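Side-chain contacts in HTH-type transcriptional regulator GadX (Escherichia coli, PDB 3MKL), which activates genes of acid resistance such as gadA, gadB and gadC by binding DNA, and under some conditions represses gadW: residues A[49-52]-A[53-57]; A[86-89]-A[90-94]. All coordinates share one frame; numbering follows the deposited sequence.

Overall arrangement
The chain is the AraC/XylS-type DNA-binding part of the protein, all-alpha with no strand, and both interactions are local. Coming from the N terminus, interaction 1 (49-57) joins the N-cap and the residue before it to the first turns of helix 51-67, just after helix 37-46. Interaction 2 (86-94) comes later and joins successive turns within helix 86-97, the second helix of the predicted helix-turn-helix motif (residues 74-97). The two follow in series, neither nested nor crossed, with centres about 16 Å apart. They nevertheless touch, Thr56 CG2 lying 3.6 Å from Val92 CG1, and this packing joins helix 51-67, which runs between the two helix-turn-helix units, to helix 86-97.

Interaction 1 (A[49-52]-A[53-57]); sequences TSYS and QLLTE
Gln53 meets the N-cap residue Ser50 through its backbone: Gln53 N gives a weak capping bond to Ser50 OG at 3.3 Å. With chi1 at 57°, the hydroxyl of Ser50 is folded back between its own N and carbonyl carbon, facing the first turn of helix 51-67. The Gln53 side chain runs past Thr49 in the opposite direction; a water bonds to Thr49 OG1 at 2.8 Å, but its approach to Gln53 OE1 is too short to be trusted and a bridge is doubtful. Leu54 follows, its N bonded to Ser50 O at 3.2 Å, while its side chain crosses that of Thr49 at about a right angle and brings CD1 to 3.8 Å from Thr49 CG2. Arg9 and Leu44 also touch both of these side chains. Leu55 N reaches Tyr51 O at 2.8 Å, and Leu55 CD2 only grazes the Tyr51 ring, obliquely, 4.5 Å from CE1. At Thr56 the backbone N binds Ser52 O. The weak capping bond thus gives an amide at the helix start, which has no preceding helical carbonyl, a side-chain acceptor, while Leu54 and Leu55 present apolar surface to helix 8-17.

Interaction 2 (A[86-89]-A[90-94]); sequences VSYF and IYVFR
Ile90, Phe89 and Tyr88 carry most of this contact, each on a different side of helix 86-97. Ile90 extends its side chain back along the helix toward Val86, with CG1 beside its own backbone N (chi1 -67°) and CD1 reaching 3.9 Å from Val86 CG1. The backbone beneath is joined by Ile90 N, which bonds to Val86 O at 2.7 Å. Phe89 and Phe93, one turn apart, lie side by side and point the same way; their rings meet obliquely, planes at 56°, with Phe89 CZ 4.2 Å from Phe93 CD1. Both rings are buried, packing on Met60 and Pro101. Tyr88 swings its ring toward the next turn, where Val92 CG2 sits over one face, displaced toward the rim on the CZ side, in a CH-pi contact 3.7 Å from the centroid. Tyr91 approaches the same ring obliquely through CD2, 4.0 Å from Tyr88 CD1, while Tyr88 O lies in plane at the edge of the Tyr91 ring. Such an amphipathic helix, with phenylalanines turned inward and tyrosines outward, is consistent with the second helix of an AraC-type helix-turn-helix, the one that commonly enters the DNA major groove.

Interaction 1 (A[49-52]-A[53-57])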
loop_
_atom_site.group_PDB
_atom_site.type_symbol
_atom_site.label_atom_id
_atom_site.label_comp_id
_atom_site.label_asym_id
_atom_site.label_seq_id
_atom_site.Cartn_x
_atom_site.Cartn_y
_atom_site.Cartn_z
ATOM N N THR A 49 12.936 3.265 5.774
ATOM C CA THR A 49 11.511 3.038 5.569
ATOM C C THR A 49 10.953 2.108 6.658
ATOM O O THR A 49 11.699 1.604 7.506
ATOM C CB THR A 49 11.197 2.470 4.126
ATOM O OG1 THR A 49 9.802 2.671 3.810
ATOM C CG2 THR A 49 11.562 0.962 3.996
ATOM N N SER A 50 9.650 1.879 6.638
ATOM C CA SER A 50 9.063 0.880 7.522
ATOM C C SER A 50 8.118 0.039 6.700
ATOM O O SER A 50 7.869 0.356 5.516
ATOM C CB SER A 50 8.312 1.538 8.664
ATOM O OG SER A 50 7.323 2.394 8.143
ATOM N N TYR A 51 7.603 -1.027 7.306
ATOM C CA TYR A 51 6.655 -1.876 6.615
ATOM C C TYR A 51 5.412 -1.045 6.288
ATOM O O TYR A 51 4.857 -1.161 5.191
ATOM C CB TYR A 51 6.346 -3.151 7.422
ATOM C CG TYR A 51 5.184 -3.012 8.369
ATOM C CD1 TYR A 51 3.871 -3.188 7.915
ATOM C CD2 TYR A 51 5.383 -2.679 9.707
ATOM C CE1 TYR A 51 2.775 -3.042 8.780
ATOM C CE2 TYR A 51 4.295 -2.538 10.587
ATOM C CZ TYR A 51 2.996 -2.729 10.110
ATOM O OH TYR A 51 1.912 -2.598 10.940
ATOM N N SER A 52 5.021 -0.157 7.206
ATOM C CA SER A 52 3.781 0.604 7.032
ATOM C C SER A 52 3.886 1.649 5.926
ATOM O O SER A 52 2.908 1.920 5.243
ATOM C CB SER A 52 3.284 1.217 8.341
ATOM O OG SER A 52 4.310 1.946 8.987
ATOM N N GLN A 53 5.072 2.212 5.726
ATOM C CA GLN A 53 5.270 3.157 4.644
ATOM C C GLN A 53 5.177 2.424 3.336
ATOM O O GLN A 53 4.536 2.900 2.399
ATOM C CB GLN A 53 6.593 3.915 4.779
ATOM C CG GLN A 53 6.456 5.072 5.763
ATOM C CD GLN A 53 7.750 5.796 6.060
ATOM O OE1 GLN A 53 8.842 5.270 5.832
ATOM N NE2 GLN A 53 7.632 7.020 6.599
ATOM N N LEU A 54 5.801 1.255 3.287
ATOM C CA LEU A 54 5.794 0.442 2.078
ATOM C C LEU A 54 4.381 -0.025 1.749
ATOM O O LEU A 54 3.980 -0.002 0.598
ATOM C CB LEU A 54 6.764 -0.727 2.215
ATOM C CG LEU A 54 8.244 -0.308 2.259
ATOM C CD1 LEU A 54 9.125 -1.522 2.437
ATOM C CD2 LEU A 54 8.669 0.501 1.001
ATOM N N LEU A 55 3.639 -0.439 2.772
ATOM C CA LEU A 55 2.236 -0.812 2.608
ATOM C C LEU A 55 1.459 0.293 1.893
ATOM O O LEU A 55 0.834 0.063 0.837
ATOM C CB LEU A 55 1.593 -1.160 3.960
ATOM C CG LEU A 55 0.234 -1.879 3.996
ATOM C CD1 LEU A 55 0.194 -3.079 3.041
ATOM C CD2 LEU A 55 -0.121 -2.340 5.438
ATOM N N THR A 56 1.528 1.497 2.460
ATOM C CA THR A 56 0.817 2.651 1.928
ATOM C C THR A 56 1.187 2.888 0.470
ATOM O O THR A 56 0.321 3.047 -0.368
ATOM C CB THR A 56 1.072 3.918 2.797
ATOM O OG1 THR A 56 0.379 3.767 4.048
ATOM C CG2 THR A 56 0.613 5.180 2.106
ATOM N N GLU A 57 2.475 2.881 0.179
ATOM C CA GLU A 57 2.958 3.151 -1.160
ATOM C C GLU A 57 2.439 2.136 -2.182
ATOM O O GLU A 57 1.984 2.508 -3.260
ATOM C CB GLU A 57 4.481 3.232 -1.137
ATOM C CG GLU A 57 4.960 4.577 -0.562
ATOM C CD GLU A 57 6.271 4.505 0.219
ATOM O OE1 GLU A 57 7.103 3.596 -0.027
ATOM O OE2 GLU A 57 6.478 5.394 1.068
HETATM O O HOH W 1 9.664 5.502 3.543
#

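Interaction 2 (A[86-89]-A[90-94])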
loop_
_atom_site.group_PDB
_atom_site.type_symbol
_atom_site.label_atom_id
_atom_site.label_comp_id
_atom_site.label_asym_id
_atom_site.label_seq_id
_atom_site.Cartn_x
_atom_site.Cartn_y
_atom_site.Cartn_z
ATOM N N VAL A 86 -13.201 5.180 3.806
ATOM C CA VAL A 86 -13.047 6.048 2.615
ATOM C C VAL A 86 -12.467 7.443 2.906
ATOM O O VAL A 86 -11.669 7.944 2.111
ATOM C CB VAL A 86 -14.346 6.201 1.793
ATOM C CG1 VAL A 86 -14.045 6.857 0.423
ATOM C CG2 VAL A 86 -14.998 4.854 1.585
ATOM N N SER A 87 -12.870 8.065 4.022
ATOM C CA SER A 87 -12.271 9.339 4.486
ATOM C C SER A 87 -10.768 9.200 4.660
ATOM O O SER A 87 -9.970 10.033 4.192
ATOM C CB SER A 87 -12.844 9.755 5.833
ATOM O OG SER A 87 -14.204 10.110 5.742
ATOM N N TYR A 88 -10.365 8.155 5.367
ATOM C CA TYR A 88 -8.925 7.918 5.541
ATOM C C TYR A 88 -8.210 7.647 4.191
ATOM O O TYR A 88 -7.150 8.253 3.881
ATOM C CB TYR A 88 -8.669 6.795 6.545
ATOM C CG TYR A 88 -7.200 6.401 6.619
ATOM C CD1 TYR A 88 -6.299 7.173 7.321
ATOM C CD2 TYR A 88 -6.724 5.267 5.967
ATOM C CE1 TYR A 88 -4.957 6.832 7.413
ATOM C CE2 TYR A 88 -5.352 4.907 6.043
ATOM C CZ TYR A 88 -4.484 5.704 6.776
ATOM O OH TYR A 88 -3.153 5.387 6.867
ATOM N N PHE A 89 -8.780 6.748 3.387
ATOM C CA PHE A 89 -8.234 6.513 2.046
ATOM C C PHE A 89 -8.110 7.822 1.258
ATOM O O PHE A 89 -7.058 8.092 0.696
ATOM C CB PHE A 89 -9.073 5.498 1.258
ATOM C CG PHE A 89 -8.789 5.484 -0.219
ATOM C CD1 PHE A 89 -7.614 4.937 -0.714
ATOM C CD2 PHE A 89 -9.713 5.998 -1.122
ATOM C CE1 PHE A 89 -7.382 4.908 -2.096
ATOM C CE2 PHE A 89 -9.482 5.961 -2.490
ATOM C CZ PHE A 89 -8.317 5.434 -2.970
ATOM N N ILE A 90 -9.179 8.623 1.213
ATOM C CA ILE A 90 -9.080 9.937 0.560
ATOM C C ILE A 90 -7.916 10.782 1.100
ATOM O O ILE A 90 -7.148 11.359 0.322
ATOM C CB ILE A 90 -10.438 10.755 0.634
ATOM C CG1 ILE A 90 -11.547 10.065 -0.203
ATOM C CG2 ILE A 90 -10.215 12.207 0.198
ATOM C CD1 ILE A 90 -12.959 10.585 0.093
ATOM N N TYR A 91 -7.772 10.830 2.424
ATOM C CA TYR A 91 -6.694 11.593 3.071
ATOM C C TYR A 91 -5.282 11.144 2.608
ATOM O O TYR A 91 -4.399 11.959 2.340
ATOM C CB TYR A 91 -6.808 11.478 4.597
ATOM C CG TYR A 91 -5.480 11.621 5.303
ATOM C CD1 TYR A 91 -4.952 12.894 5.588
ATOM C CD2 TYR A 91 -4.751 10.497 5.716
ATOM C CE1 TYR A 91 -3.712 13.038 6.234
ATOM C CE2 TYR A 91 -3.513 10.645 6.383
ATOM C CZ TYR A 91 -3.014 11.915 6.619
ATOM O OH TYR A 91 -1.824 12.076 7.241
ATOM N N VAL A 92 -5.077 9.835 2.539
ATOM C CA VAL A 92 -3.759 9.315 2.227
ATOM C C VAL A 92 -3.469 9.458 0.726
ATOM O O VAL A 92 -2.309 9.680 0.330
ATOM C CB VAL A 92 -3.646 7.852 2.679
ATOM C CG1 VAL A 92 -2.344 7.264 2.241
ATOM C CG2 VAL A 92 -3.711 7.797 4.198
ATOM N N PHE A 93 -4.520 9.338 -0.092
ATOM C CA PHE A 93 -4.385 9.560 -1.553
ATOM C C PHE A 93 -4.070 11.016 -1.868
ATOM O O PHE A 93 -3.134 11.305 -2.603
ATOM C CB PHE A 93 -5.644 9.110 -2.274
ATOM C CG PHE A 93 -5.563 9.161 -3.787
ATOM C CD1 PHE A 93 -5.387 7.992 -4.525
ATOM C CD2 PHE A 93 -5.734 10.357 -4.467
ATOM C CE1 PHE A 93 -5.366 8.017 -5.917
ATOM C CE2 PHE A 93 -5.719 10.408 -5.869
ATOM C CZ PHE A 93 -5.533 9.227 -6.599
ATOM N N ARG A 94 -4.822 11.931 -1.266
ATOM C CA ARG A 94 -4.534 13.353 -1.432
ATOM C C ARG A 94 -3.108 13.736 -0.998
ATOM O O ARG A 94 -2.477 14.546 -1.663
ATOM C CB ARG A 94 -5.592 14.232 -0.769
ATOM C CG ARG A 94 -5.325 15.709 -0.989
ATOM C CD ARG A 94 -6.535 16.607 -0.737
ATOM N NE ARG A 94 -6.826 16.696 0.685
ATOM C CZ ARG A 94 -7.886 16.145 1.273
ATOM N NH1 ARG A 94 -8.801 15.481 0.569
ATOM N NH2 ARG A 94 -8.039 16.271 2.577
#